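Local coordinates for glycoside hydrolase family 81 (Clostridium thermocellum, PDB 6FOP), which probably hydrolyses beta-1,3-glucans such as laminarin as part of the cellulosome, at residues P72-S77 against T280-R285; I401-P404 against S409-E412. All coordinates share one frame; numbering follows the deposited sequence.

Contact 1: residues P72-S77 against T280-R285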
loop_
_atom_site.group_PDB
_atom_site.type_symbol
_atom_site.label_atom_id
_atom_site.label_comp_id
_atom_site.label_asym_id
_atom_site.label_seq_id
_atom_site.Cartn_x
_atom_site.Cartn_y
_atom_site.Cartn_z
ATOM N N PRO A 72 8.538 20.439 0.595
ATOM C CA PRO A 72 9.756 20.026 1.313
ATOM C C PRO A 72 11.061 20.344 0.615
ATOM O O PRO A 72 11.156 20.238 -0.616
ATOM C CB PRO A 72 9.573 18.506 1.453
ATOM C CG PRO A 72 8.080 18.337 1.482
ATOM C CD PRO A 72 7.562 19.344 0.501
ATOM N N ALA A 73 12.048 20.744 1.415
ATOM C CA ALA A 73 13.423 20.843 0.963
ATOM C C ALA A 73 14.097 19.507 1.170
ATOM O O ALA A 73 14.285 19.075 2.301
ATOM C CB ALA A 73 14.163 21.913 1.734
ATOM N N LEU A 74 14.485 18.876 0.072
ATOM C CA LEU A 74 15.055 17.541 0.106
ATOM C C LEU A 74 16.512 17.583 0.542
ATOM O O LEU A 74 17.286 18.436 0.105
ATOM C CB LEU A 74 14.932 16.893 -1.270
ATOM C CG LEU A 74 13.492 16.788 -1.783
ATOM C CD1 LEU A 74 13.477 16.207 -3.191
ATOM C CD2 LEU A 74 12.617 15.971 -0.868
ATOM N N GLY A 75 16.886 16.644 1.396
ATOM C CA GLY A 75 18.267 16.514 1.792
ATOM C C GLY A 75 18.527 15.368 2.718
ATOM O O GLY A 75 17.649 14.638 3.089
ATOM N N GLY A 76 19.784 15.225 3.077
ATOM C CA GLY A 76 20.231 14.157 3.941
ATOM C C GLY A 76 21.228 13.312 3.190
ATOM O O GLY A 76 21.334 13.365 1.964
ATOM N N SER A 77 21.961 12.518 3.939
ATOM C CA SER A 77 22.919 11.597 3.357
ATOM C C SER A 77 23.033 10.373 4.243
ATOM O O SER A 77 22.844 10.437 5.461
ATOM C CB SER A 77 24.285 12.250 3.230
ATOM O OG SER A 77 24.735 12.596 4.510
ATOM N N THR A 280 7.663 19.743 -14.004
ATOM C CA THR A 280 7.953 18.638 -13.089
ATOM C C THR A 280 8.178 19.179 -11.691
ATOM O O THR A 280 8.466 20.393 -11.518
ATOM C CB THR A 280 9.196 17.848 -13.514
ATOM O OG1 THR A 280 10.344 18.701 -13.526
ATOM C CG2 THR A 280 9.018 17.229 -14.887
ATOM N N TYR A 281 8.076 18.292 -10.707
ATOM C CA TYR A 281 8.446 18.582 -9.323
ATOM C C TYR A 281 9.438 17.548 -8.834
ATOM O O TYR A 281 9.244 16.338 -9.075
ATOM C CB TYR A 281 7.231 18.592 -8.402
ATOM C CG TYR A 281 6.202 19.641 -8.777
ATOM C CD1 TYR A 281 6.371 20.961 -8.387
ATOM C CD2 TYR A 281 5.121 19.329 -9.578
ATOM C CE1 TYR A 281 5.446 21.930 -8.744
ATOM C CE2 TYR A 281 4.194 20.300 -9.937
ATOM C CZ TYR A 281 4.395 21.609 -9.543
ATOM O OH TYR A 281 3.455 22.550 -9.894
ATOM N N SER A 282 10.473 17.998 -8.145
ATOM C CA SER A 282 11.396 17.095 -7.498
ATOM C C SER A 282 10.899 16.821 -6.097
ATOM O O SER A 282 10.780 17.722 -5.274
ATOM C CB SER A 282 12.780 17.722 -7.454
ATOM O OG SER A 282 13.681 16.862 -6.788
ATOM N N THR A 283 10.551 15.560 -5.842
ATOM C CA THR A 283 9.945 15.141 -4.591
ATOM C C THR A 283 10.696 13.974 -3.981
ATOM O O THR A 283 11.593 13.384 -4.577
ATOM C CB THR A 283 8.472 14.700 -4.794
ATOM O OG1 THR A 283 8.416 13.351 -5.303
ATOM C CG2 THR A 283 7.705 15.653 -5.706
ATOM N N LEU A 284 10.307 13.644 -2.758
ATOM C CA LEU A 284 10.899 12.516 -2.061
ATOM C C LEU A 284 10.720 11.212 -2.836
ATOM O O LEU A 284 11.586 10.317 -2.730
ATOM C CB LEU A 284 10.250 12.379 -0.690
ATOM C CG LEU A 284 10.848 11.336 0.232
ATOM C CD1 LEU A 284 12.261 11.721 0.649
ATOM C CD2 LEU A 284 9.972 11.169 1.440
ATOM N N ARG A 285 9.641 11.115 -3.611
ATOM C CA ARG A 285 9.319 9.929 -4.425
ATOM C C ARG A 285 9.956 9.948 -5.809
ATOM O O ARG A 285 9.648 9.119 -6.655
ATOM C CB ARG A 285 7.791 9.767 -4.545
ATOM C CG ARG A 285 7.077 9.454 -3.243
ATOM C CD ARG A 285 7.176 7.982 -2.830
ATOM N NE ARG A 285 6.409 7.791 -1.606
ATOM C CZ ARG A 285 6.800 8.132 -0.381
ATOM N NH1 ARG A 285 8.077 8.469 -0.108
ATOM N NH2 ARG A 285 5.922 8.123 0.608
HETATM O O HOH W 1 10.020 18.575 -2.524
#
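L74, in the loop between strands 66-70 and 80-82, faces the end of strand 280-283, the backbones coming nearest where its CA lies 6.9 Å from CA of L284. The leucine side chain does nearly all the touching. Its CG stands anti to its own carbonyl carbon (chi1 -58°), which sends the forked end toward the strand, and the two methyls divide the work. CD1 lies 3.7 Å from the carbonyl carbon of T283 and equally close to OG of S282. CD2 rests nearer the turn, 3.8 Å from N of L284, and meets CB of that residue at 4.3 Å. Y81 of strand 80-82 touches both leucine side chains. Beside the leucine a single water bridges the main chains, donating to O of P72 at 2.8 Å and to O of S282 at 3.0 Å. Between 72-77 and 280-285 this water is the polar link; K71, one residue before, adds a direct bond from its NZ to the same serine oxygen. On the edge strand of the three-stranded sheet, O of S282 is thus held by the water and K71, while the side chain of L74 meets the strand by dispersion contact alone.

Contact 2: residues I401-P404 against S409-E412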
loop_
_atom_site.group_PDB
_atom_site.type_symbol
_atom_site.label_atom_id
_atom_site.label_comp_id
_atom_site.label_asym_id
_atom_site.label_seq_id
_atom_site.Cartn_x
_atom_site.Cartn_y
_atom_site.Cartn_z
ATOM N N ILE A 401 -11.280 -6.156 14.716
ATOM C CA ILE A 401 -10.052 -6.290 15.492
ATOM C C ILE A 401 -10.032 -7.695 16.062
ATOM O O ILE A 401 -10.970 -8.115 16.733
ATOM C CB ILE A 401 -9.982 -5.262 16.650
ATOM C CG1 ILE A 401 -10.094 -3.816 16.100
ATOM C CG2 ILE A 401 -8.728 -5.465 17.497
ATOM C CD1 ILE A 401 -10.391 -2.794 17.174
ATOM N N GLY A 402 -8.949 -8.420 15.824
ATOM C CA GLY A 402 -8.786 -9.730 16.437
ATOM C C GLY A 402 -8.135 -9.630 17.804
ATOM O O GLY A 402 -7.201 -8.825 18.003
ATOM N N TYR A 403 -8.576 -10.475 18.734
ATOM C CA TYR A 403 -7.984 -10.544 20.090
ATOM C C TYR A 403 -7.496 -11.963 20.357
ATOM O O TYR A 403 -8.243 -12.895 20.077
ATOM C CB TYR A 403 -8.953 -10.097 21.176
ATOM C CG TYR A 403 -9.287 -8.618 21.080
ATOM C CD1 TYR A 403 -8.316 -7.636 21.317
ATOM C CD2 TYR A 403 -10.544 -8.201 20.705
ATOM C CE1 TYR A 403 -8.618 -6.283 21.175
ATOM C CE2 TYR A 403 -10.853 -6.857 20.582
ATOM C CZ TYR A 403 -9.890 -5.908 20.828
ATOM O OH TYR A 403 -10.259 -4.580 20.688
ATOM N N PRO A 404 -6.281 -12.141 20.896
ATOM C CA PRO A 404 -5.375 -11.061 21.336
ATOM C C PRO A 404 -4.720 -10.284 20.192
ATOM O O PRO A 404 -4.454 -10.824 19.111
ATOM C CB PRO A 404 -4.294 -11.783 22.153
ATOM C CG PRO A 404 -4.657 -13.217 22.160
ATOM C CD PRO A 404 -5.772 -13.487 21.230
ATOM N N SER A 409 -2.402 -3.215 16.762
ATOM C CA SER A 409 -3.521 -3.568 15.882
ATOM C C SER A 409 -4.870 -3.160 16.449
ATOM O O SER A 409 -5.821 -2.929 15.698
ATOM C CB SER A 409 -3.500 -5.061 15.519
ATOM O OG SER A 409 -3.665 -5.856 16.671
ATOM N N ASP A 410 -4.940 -3.080 17.781
ATOM C CA ASP A 410 -6.130 -2.673 18.489
ATOM C C ASP A 410 -6.245 -1.144 18.674
ATOM O O ASP A 410 -7.108 -0.520 18.068
ATOM C CB ASP A 410 -6.261 -3.428 19.827
ATOM C CG ASP A 410 -5.024 -3.362 20.716
ATOM O OD1 ASP A 410 -3.957 -2.814 20.324
ATOM O OD2 ASP A 410 -5.123 -3.867 21.843
ATOM N N GLU A 411 -5.348 -0.540 19.461
ATOM C CA GLU A 411 -5.481 0.852 19.877
ATOM C C GLU A 411 -5.083 1.840 18.801
ATOM O O GLU A 411 -5.553 2.989 18.806
ATOM C CB GLU A 411 -4.601 1.152 21.087
ATOM C CG GLU A 411 -5.026 0.464 22.335
ATOM C CD GLU A 411 -4.258 0.993 23.513
ATOM O OE1 GLU A 411 -3.070 0.604 23.674
ATOM O OE2 GLU A 411 -4.846 1.827 24.235
ATOM N N GLU A 412 -4.235 1.413 17.874
ATOM C CA GLU A 412 -3.718 2.292 16.821
ATOM C C GLU A 412 -4.193 1.913 15.432
ATOM O O GLU A 412 -3.841 2.570 14.442
ATOM C CB GLU A 412 -2.201 2.274 16.865
ATOM C CG GLU A 412 -1.611 2.833 18.139
ATOM C CD GLU A 412 -0.114 2.695 18.152
ATOM O OE1 GLU A 412 0.537 3.206 17.221
ATOM O OE2 GLU A 412 0.431 2.080 19.085
HETATM O O HOH W 2 -5.425 -7.873 16.138
#
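I401 and Y403, on the second strand of the two-stranded antiparallel hairpin 390-394/399-403, pack against D410, in the loop that leads on to helix 416-433 of the family 81 C-terminal domain. From CB of I401, which points toward the loop, two branches part. CG2, anti to the backbone N, lies over the start of the aspartate, 3.9 Å from CA of D410 and 4.0 Å from its CB, with O of S409 a little farther off. The other branch runs through CG1 to CD1, which ends 4.1 Å from O of D410. The two side chains cross at about a right angle. Y403 brings its ring atom CE1 to 3.9 Å from CB of D410. CG2 of I401 and CE1 of Y403 sit next to each other, 3.8 Å apart, and CB of D410 rests against both; ring and carboxylate planes are 62° apart. The tyrosine OH bonds to O of K19. With chi1 of 52°, CG of D410 lies between its own N and carbonyl carbon; OD1 takes a weak, bent hydrogen bond from N of E411 (2.8 Å, 144°), and OD2 bonds to OG of S405. The loop thus turns back onto the strand it has just left, with the methylene of D410 as a point of contact. O of G402 accepts from a water at 2.7 Å, which is also hydrogen-bonded to OG of S409, itself bonded to N of S406.

In the fold
Contacts 1 and 2 follow each other along the chain and do not touch: their centres are 35 Å apart and their nearest atoms about 18 Å. Contact 1 brings together segments 203 residues apart at their closest ends, with much of the beta-rich part of the chain between them. Contact 2 is local, its segments separated by four residues, and both fall in the family 81 C-terminal range. Each combines side-chain packing with one water bridge. Neither supplies a ligand to a metal: the side chain of S282 is about 13 Å from a magnesium ion and the side chain of Y403 about 10 Å from a calcium ion. The side chain of Y403 also lies about 5 Å from a bound 2-methyl-2,4-pentanediol, probably from the crystallisation liquor.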